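Local structure of putative glycoside hydrolase (Bacteroides ovatus, 4ONZ) at residues 19-22 against 23-27; 166-169 against 170-174; 235-238 against 239-243. The protein is a putative glycoside hydrolase of unknown precise function, whose mainly beta fold is consistent with the beta-propeller of its clan. One frame throughout, in Å; residues are numbered along the deposited sequence. Where two conformers were deposited one is given.

Interaction 1 (19-22 against 23-27); sequences LRPE and GVNPV
P21 and V24 close a tight turn on the surface of a mainly beta protein, consistent with the beta-propeller fold of its clan. The backbone angles of E22 and G23 are those of a type II beta turn, with G23 taking the positive phi that the third position of such a turn requires. The closing bond, from V24 N to P21 O, is nearly straight at 171° but weak, with the two atoms 3.4 Å apart.

The V24 side chain folds back over the turn. Its CB stands 4.0 Å from P21 O, and the two methyls then part company. CG1, anti to the carbonyl carbon (chi1 -50°), comes within 3.6 Å of E22 O. CG2 lies between the backbone N and the carbonyl carbon and does most of the touching: it sits 3.4 Å from P21 O and spreads along the proline ring, 3.7 Å from P21 CB and slightly farther from CG and CD. The two side chains cross at about a right angle, giving a small apolar patch.

The loop is laid along strand 344-350, where V349 touches P21 and the backbone N of V347 bonds to N25 OD1. The amide's other end turns back to the turn through one water, which accepts from N25 ND2 at 3.0 Å and donates to P21 O at 2.8 Å.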
loop_
_atom_site.group_PDB
_atom_site.type_symbol
_atom_site.label_atom_id
_atom_site.label_comp_id
_atom_site.label_asym_id
_atom_site.label_seq_id
_atom_site.Cartn_x
_atom_site.Cartn_y
_atom_site.Cartn_z
ATOM N N LEU A 19 -5.940 11.213 13.461
ATOM C CA LEU A 19 -5.663 11.054 14.888
ATOM C C LEU A 19 -5.771 9.588 15.303
ATOM O O LEU A 19 -6.687 8.876 14.872
ATOM C CB LEU A 19 -6.643 11.901 15.708
ATOM C CG LEU A 19 -6.693 13.389 15.352
ATOM C CD1 LEU A 19 -7.753 14.097 16.191
ATOM C CD2 LEU A 19 -5.330 14.048 15.534
ATOM N N ARG A 20 -4.833 9.149 16.143
ATOM C CA ARG A 20 -4.825 7.784 16.659
ATOM C C ARG A 20 -5.899 7.690 17.752
ATOM O O ARG A 20 -5.830 8.452 18.717
ATOM C CB ARG A 20 -3.456 7.463 17.263
ATOM C CG ARG A 20 -2.268 7.576 16.299
ATOM C CD ARG A 20 -0.965 7.743 17.069
ATOM N NE ARG A 20 0.231 7.798 16.222
ATOM C CZ ARG A 20 0.696 8.894 15.622
ATOM N NH1 ARG A 20 0.057 10.060 15.713
ATOM N NH2 ARG A 20 1.796 8.820 14.892
ATOM N N PRO A 21 -6.898 6.787 17.607
ATOM C CA PRO A 21 -7.899 6.688 18.682
ATOM C C PRO A 21 -7.231 6.149 19.943
ATOM O O PRO A 21 -6.535 5.130 19.880
ATOM C CB PRO A 21 -8.947 5.711 18.133
ATOM C CG PRO A 21 -8.638 5.538 16.684
ATOM C CD PRO A 21 -7.179 5.841 16.512
ATOM N N GLU A 22 -7.430 6.820 21.074
ATOM C CA GLU A 22 -6.766 6.418 22.313
ATOM C C GLU A 22 -7.035 4.958 22.706
ATOM O O GLU A 22 -8.167 4.481 22.667
ATOM C CB GLU A 22 -7.126 7.349 23.478
ATOM C CG GLU A 22 -6.193 7.180 24.673
ATOM C CD GLU A 22 -6.460 8.156 25.803
ATOM O OE1 GLU A 22 -7.636 8.414 26.116
ATOM O OE2 GLU A 22 -5.481 8.648 26.397
ATOM N N GLY A 23 -5.953 4.263 23.058
ATOM C CA GLY A 23 -5.985 2.890 23.537
ATOM C C GLY A 23 -6.363 1.753 22.623
ATOM O O GLY A 23 -6.420 0.621 23.085
ATOM N N VAL A 24 -6.618 2.014 21.344
ATOM C CA VAL A 24 -7.060 0.939 20.444
ATOM C C VAL A 24 -5.927 0.259 19.683
ATOM O O VAL A 24 -6.096 -0.861 19.197
ATOM C CB VAL A 24 -8.098 1.426 19.402
ATOM C CG1 VAL A 24 -9.220 2.190 20.087
ATOM C CG2 VAL A 24 -7.453 2.285 18.316
ATOM N N ASN A 25 -4.780 0.924 19.572
ATOM C CA ASN A 25 -3.679 0.385 18.782
ATOM C C ASN A 25 -2.653 -0.427 19.555
ATOM O O ASN A 25 -2.342 -0.098 20.699
ATOM C CB ASN A 25 -2.969 1.514 18.041
ATOM C CG ASN A 25 -3.751 2.001 16.851
ATOM O OD1 ASN A 25 -4.182 1.207 16.017
ATOM N ND2 ASN A 25 -3.906 3.315 16.740
ATOM N N PRO A 26 -2.078 -1.461 18.911
ATOM C CA PRO A 26 -2.310 -1.919 17.531
ATOM C C PRO A 26 -3.611 -2.710 17.369
ATOM O O PRO A 26 -4.067 -3.354 18.319
ATOM C CB PRO A 26 -1.106 -2.829 17.257
ATOM C CG PRO A 26 -0.711 -3.335 18.599
ATOM C CD PRO A 26 -1.003 -2.226 19.570
ATOM N N VAL A 27 -4.199 -2.658 16.178
ATOM C CA VAL A 27 -5.453 -3.370 15.899
ATOM C C VAL A 27 -5.251 -4.811 15.386
ATOM O O VAL A 27 -6.165 -5.620 15.476
ATOM C CB VAL A 27 -6.394 -2.571 14.958
ATOM C CG1 VAL A 27 -6.863 -1.294 15.645
ATOM C CG2 VAL A 27 -5.743 -2.247 13.624
HETATM O O HOH W 1 -3.852 4.633 19.470
#

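Interaction 2 (166-169 against 170-174); sequences KAYN and GRFNN
The main-chain bonds between K166-Y168 and G170-R171 make a compact left-handed turn, for Y168, N169 and G170 all have positive phi and psi. G170 N donates to K166 O at 3.2 Å, the i to i+4 spacing of an alpha-helical turn. R171 N reaches Y168 O at 3.0 Å. A167 O receives weak, bent bonds from both G170 N and R171 N. The chain then reverses its handedness in a type I beta turn from G170 to N173, closed by N173 N on G170 O at 2.9 Å.

A water extends this network: it donates to A167 O at 2.6 Å and accepts from F172 N, tying the start of the left-handed turn to the middle of the following one.

Apolar contacts run along the flank. The CB atoms of Y168 and R171 meet at 3.9 Å. One residue farther on, Y168 CD2 comes to the edge of the F172 ring, near its plane, 3.9 Å from CE2. With chi1 at -57°, CG of F172 lies beside the backbone N, which turns the ring back to the tyrosine. R171 CG sits over the centre of one F172 face, 3.8 Å above it, and the arginine runs on extended, so that F172 CZ lies over one face of the guanidinium, toward its rim. A167 CB lies over one face of the Y168 ring, toward its rim.

Strand 221-222 packs against this pair of turns: Y168 OH bonds to P222 O, and A167 and F172 also touch P222. R171 NH2 is held by N228 O, and N173 O by R145 of strand 144-151, so that the turn, lying between strands 158-162 and 180-187, is fastened to parts of two sheets.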
loop_
_atom_site.group_PDB
_atom_site.type_symbol
_atom_site.label_atom_id
_atom_site.label_comp_id
_atom_site.label_asym_id
_atom_site.label_seq_id
_atom_site.Cartn_x
_atom_site.Cartn_y
_atom_site.Cartn_z
ATOM N N LYS A 166 3.897 -8.002 -19.691
ATOM C CA LYS A 166 3.637 -7.846 -21.130
ATOM C C LYS A 166 4.281 -6.624 -21.786
ATOM O O LYS A 166 4.915 -6.722 -22.836
ATOM C CB LYS A 166 2.117 -7.772 -21.309
ATOM C CG LYS A 166 1.564 -7.807 -22.729
ATOM C CD LYS A 166 0.099 -7.377 -22.701
ATOM C CE LYS A 166 -0.551 -7.303 -24.077
ATOM N NZ LYS A 166 -0.980 -8.635 -24.570
ATOM N N ALA A 167 4.116 -5.473 -21.158
ATOM C CA ALA A 167 4.557 -4.197 -21.740
ATOM C C ALA A 167 5.953 -4.178 -22.393
ATOM O O ALA A 167 6.947 -4.647 -21.829
ATOM C CB ALA A 167 4.447 -3.089 -20.703
ATOM N N TYR A 168 5.992 -3.634 -23.605
ATOM C CA TYR A 168 7.225 -3.416 -24.350
ATOM C C TYR A 168 8.104 -4.659 -24.475
ATOM O O TYR A 168 9.267 -4.647 -24.057
ATOM C CB TYR A 168 8.033 -2.286 -23.685
ATOM C CG TYR A 168 7.209 -1.097 -23.189
ATOM C CD1 TYR A 168 6.421 -0.352 -24.062
ATOM C CD2 TYR A 168 7.263 -0.696 -21.859
ATOM C CE1 TYR A 168 5.684 0.738 -23.614
ATOM C CE2 TYR A 168 6.528 0.396 -21.402
ATOM C CZ TYR A 168 5.750 1.110 -22.284
ATOM O OH TYR A 168 5.026 2.185 -21.836
ATOM N N ASN A 169 7.546 -5.730 -25.040
ATOM C CA ASN A 169 8.280 -6.991 -25.210
ATOM C C ASN A 169 8.827 -7.551 -23.893
ATOM O O ASN A 169 9.884 -8.199 -23.853
ATOM C CB ASN A 169 9.409 -6.828 -26.240
ATOM C CG ASN A 169 8.895 -6.765 -27.664
ATOM O OD1 ASN A 169 8.163 -7.644 -28.121
ATOM N ND2 ASN A 169 9.313 -5.751 -28.382
ATOM N N GLY A 170 8.083 -7.317 -22.812
ATOM C CA GLY A 170 8.483 -7.788 -21.499
ATOM C C GLY A 170 9.694 -7.078 -20.945
ATOM O O GLY A 170 10.369 -7.608 -20.068
ATOM N N ARG A 171 9.942 -5.858 -21.418
ATOM C CA ARG A 171 11.111 -5.081 -21.009
ATOM C C ARG A 171 11.326 -5.076 -19.495
ATOM O O ARG A 171 12.443 -5.289 -19.030
ATOM C CB ARG A 171 11.014 -3.645 -21.531
ATOM C CG ARG A 171 12.151 -2.748 -21.066
ATOM C CD ARG A 171 12.144 -1.394 -21.748
ATOM N NE ARG A 171 13.017 -0.451 -21.063
ATOM C CZ ARG A 171 13.098 0.848 -21.346
ATOM N NH1 ARG A 171 12.375 1.372 -22.331
ATOM N NH2 ARG A 171 13.908 1.627 -20.636
ATOM N N PHE A 172 10.252 -4.885 -18.735
ATOM C CA PHE A 172 10.361 -4.814 -17.279
ATOM C C PHE A 172 9.861 -6.041 -16.544
ATOM O O PHE A 172 9.536 -5.951 -15.353
ATOM C CB PHE A 172 9.607 -3.577 -16.786
ATOM C CG PHE A 172 10.093 -2.298 -17.400
ATOM C CD1 PHE A 172 11.320 -1.761 -17.027
ATOM C CD2 PHE A 172 9.321 -1.616 -18.330
ATOM C CE1 PHE A 172 11.771 -0.568 -17.584
ATOM C CE2 PHE A 172 9.760 -0.429 -18.881
ATOM C CZ PHE A 172 10.989 0.092 -18.511
ATOM N N ASN A 173 9.856 -7.195 -17.212
ATOM C CA ASN A 173 9.351 -8.424 -16.584
ATOM C C ASN A 173 10.291 -9.015 -15.519
ATOM O O ASN A 173 9.914 -9.960 -14.834
ATOM C CB ASN A 173 8.906 -9.471 -17.630
ATOM C CG ASN A 173 10.058 -10.156 -18.348
ATOM O OD1 ASN A 173 11.236 -9.968 -18.032
ATOM N ND2 ASN A 173 9.707 -10.979 -19.336
ATOM N N ASN A 174 11.508 -8.477 -15.386
ATOM C CA ASN A 174 12.391 -8.897 -14.295
ATOM C C ASN A 174 12.963 -7.693 -13.544
ATOM O O ASN A 174 13.998 -7.788 -12.859
ATOM C CB ASN A 174 13.489 -9.879 -14.739
ATOM C CG ASN A 174 13.953 -10.773 -13.597
ATOM O OD1 ASN A 174 13.160 -11.129 -12.717
ATOM N ND2 ASN A 174 15.226 -11.169 -13.616
HETATM O O HOH W 2 7.495 -4.808 -19.280
#

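Interaction 3 (235-238 against 239-243); sequences QPRK and GHFDS
The guanidinium of R237 lies flat on the imidazole of H240, the two planes 14° apart and their centres separated by 4.0 Å. H240 CD2 sits over the centre of the guanidinium face, whereas R237 CZ falls toward the rim of the histidine ring. The edge of the guanidinium is occupied by D242 OD1 and F241 CE1, both near its plane. At the edge of the imidazole is K238 O, to which ND1 gives a weak bond of 3.3 Å.

D242 is approached side-on. OD1 accepts from R237 NE on its syn lone pair, at 3.0 Å, and R237 NH2 donates to the same oxygen at 3.1 Å. The carboxylate stands almost upright to the guanidinium, at 87°, so the pair is not the coplanar, two-oxygen form of salt bridge. A bend at chi3 (-71°) swings the arginine head so that one face meets the imidazole while its edge meets the aspartate.

Backbone bonds hold together the two ends of this part of the loop between strands 221-222 and 245-255. R237 N donates to D242 O at 2.9 Å, and a type II turn from R237 to H240, with G239 at its positive-phi position, is closed by a weak bond from H240 N to R237 O. S243 OG donates to H240 O at 2.8 Å, nearly along the C=O axis.

While R237 takes D242 OD1, the other oxygen, OD2, receives R299 NH2 and the hydroxyl of Y263 on strand 258-266. The carboxylate thus joins two arginines, and its negative charge presumably balances the two like charges brought close there. With R237 NH2 also bound to L300 O, the head is fixed in rotation by its edge bonds as well as by the stack.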
loop_
_atom_site.group_PDB
_atom_site.type_symbol
_atom_site.label_atom_id
_atom_site.label_comp_id
_atom_site.label_asym_id
_atom_site.label_seq_id
_atom_site.Cartn_x
_atom_site.Cartn_y
_atom_site.Cartn_z
ATOM N N GLN A 235 11.552 12.084 -6.451
ATOM C CA GLN A 235 12.600 11.219 -5.952
ATOM C C GLN A 235 13.072 11.754 -4.604
ATOM O O GLN A 235 12.606 12.804 -4.152
ATOM C CB GLN A 235 13.730 11.071 -6.979
ATOM C CG GLN A 235 14.303 12.371 -7.496
ATOM C CD GLN A 235 15.067 12.157 -8.786
ATOM O OE1 GLN A 235 14.598 12.529 -9.854
ATOM N NE2 GLN A 235 16.216 11.497 -8.701
ATOM N N PRO A 236 13.957 11.014 -3.932
ATOM C CA PRO A 236 14.409 11.430 -2.605
ATOM C C PRO A 236 15.156 12.753 -2.557
ATOM O O PRO A 236 15.800 13.147 -3.533
ATOM C CB PRO A 236 15.302 10.270 -2.170
ATOM C CG PRO A 236 14.733 9.098 -2.886
ATOM C CD PRO A 236 14.343 9.622 -4.222
ATOM N N ARG A 237 15.064 13.407 -1.400
ATOM C CA ARG A 237 15.631 14.717 -1.166
ATOM C C ARG A 237 16.489 14.746 0.082
ATOM O O ARG A 237 16.010 14.420 1.170
ATOM C CB ARG A 237 14.506 15.716 -0.910
ATOM C CG ARG A 237 13.475 15.846 -1.997
ATOM C CD ARG A 237 12.387 16.832 -1.587
ATOM N NE ARG A 237 11.506 16.328 -0.533
ATOM C CZ ARG A 237 10.461 16.999 -0.044
ATOM N NH1 ARG A 237 10.172 18.213 -0.497
ATOM N NH2 ARG A 237 9.703 16.468 0.907
ATOM N N LYS A 238 17.736 15.187 -0.054
ATOM C CA LYS A 238 18.593 15.331 1.112
ATOM C C LYS A 238 17.974 16.388 2.041
ATOM O O LYS A 238 17.283 17.301 1.586
ATOM C CB LYS A 238 20.029 15.702 0.703
ATOM C CG LYS A 238 20.163 17.019 -0.052
ATOM C CD LYS A 238 21.593 17.259 -0.517
ATOM C CE LYS A 238 21.693 18.560 -1.310
ATOM N NZ LYS A 238 23.063 18.804 -1.837
ATOM N N GLY A 239 18.188 16.233 3.343
ATOM C CA GLY A 239 17.678 17.185 4.322
ATOM C C GLY A 239 16.210 17.020 4.698
ATOM O O GLY A 239 15.729 17.706 5.606
ATOM N N HIS A 240 15.493 16.122 4.019
ATOM C CA HIS A 240 14.067 15.887 4.297
ATOM C C HIS A 240 13.828 14.456 4.762
ATOM O O HIS A 240 14.693 13.592 4.621
ATOM C CB HIS A 240 13.209 16.155 3.055
ATOM C CG HIS A 240 13.136 17.595 2.667
ATOM N ND1 HIS A 240 14.118 18.217 1.925
ATOM C CD2 HIS A 240 12.196 18.536 2.912
ATOM C CE1 HIS A 240 13.789 19.484 1.741
ATOM N NE2 HIS A 240 12.625 19.701 2.328
ATOM N N PHE A 241 12.633 14.220 5.295
ATOM C CA PHE A 241 12.233 12.897 5.792
ATOM C C PHE A 241 12.270 11.836 4.687
ATOM O O PHE A 241 12.453 10.654 4.978
ATOM C CB PHE A 241 10.811 12.939 6.401
ATOM C CG PHE A 241 9.714 13.010 5.374
ATOM C CD1 PHE A 241 9.364 14.216 4.795
ATOM C CD2 PHE A 241 9.041 11.861 4.977
ATOM C CE1 PHE A 241 8.360 14.287 3.847
ATOM C CE2 PHE A 241 8.054 11.913 4.015
ATOM C CZ PHE A 241 7.705 13.134 3.449
ATOM N N ASP A 242 12.052 12.258 3.437
ATOM C CA ASP A 242 12.056 11.354 2.292
ATOM C C ASP A 242 13.400 11.455 1.585
ATOM O O ASP A 242 13.490 11.735 0.384
ATOM C CB ASP A 242 10.850 11.607 1.354
ATOM C CG ASP A 242 10.791 13.016 0.787
ATOM O OD1 ASP A 242 11.449 13.943 1.305
ATOM O OD2 ASP A 242 10.047 13.202 -0.199
ATOM N N SER A 243 14.439 11.164 2.356
ATOM C CA SER A 243 15.818 11.306 1.922
ATOM C C SER A 243 16.474 10.049 1.370
ATOM O O SER A 243 17.493 10.151 0.696
ATOM C CB SER A 243 16.647 11.917 3.044
ATOM O OG SER A 243 16.301 11.381 4.306
#

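Overall arrangement
The three turns follow one another along the chain and do not touch. Interaction 1 lies before the first strand, 34-37, but is laid against the last, 344-350, and so brings together two distant parts of the sequence. Interaction 2 lies in the link between strands 158-162 and 180-187, and interaction 3 precedes strand 245-255 of the same mixed sheet that holds 180-187. Centres of interactions 1 and 2 are 43 Å apart, on opposite sides of the chain's centre; interaction 3 is centred 29 Å from the first and 30 Å from the second. All lie 20 Å or more from the chain's centre, as turns and loops at the periphery of a mainly beta fold.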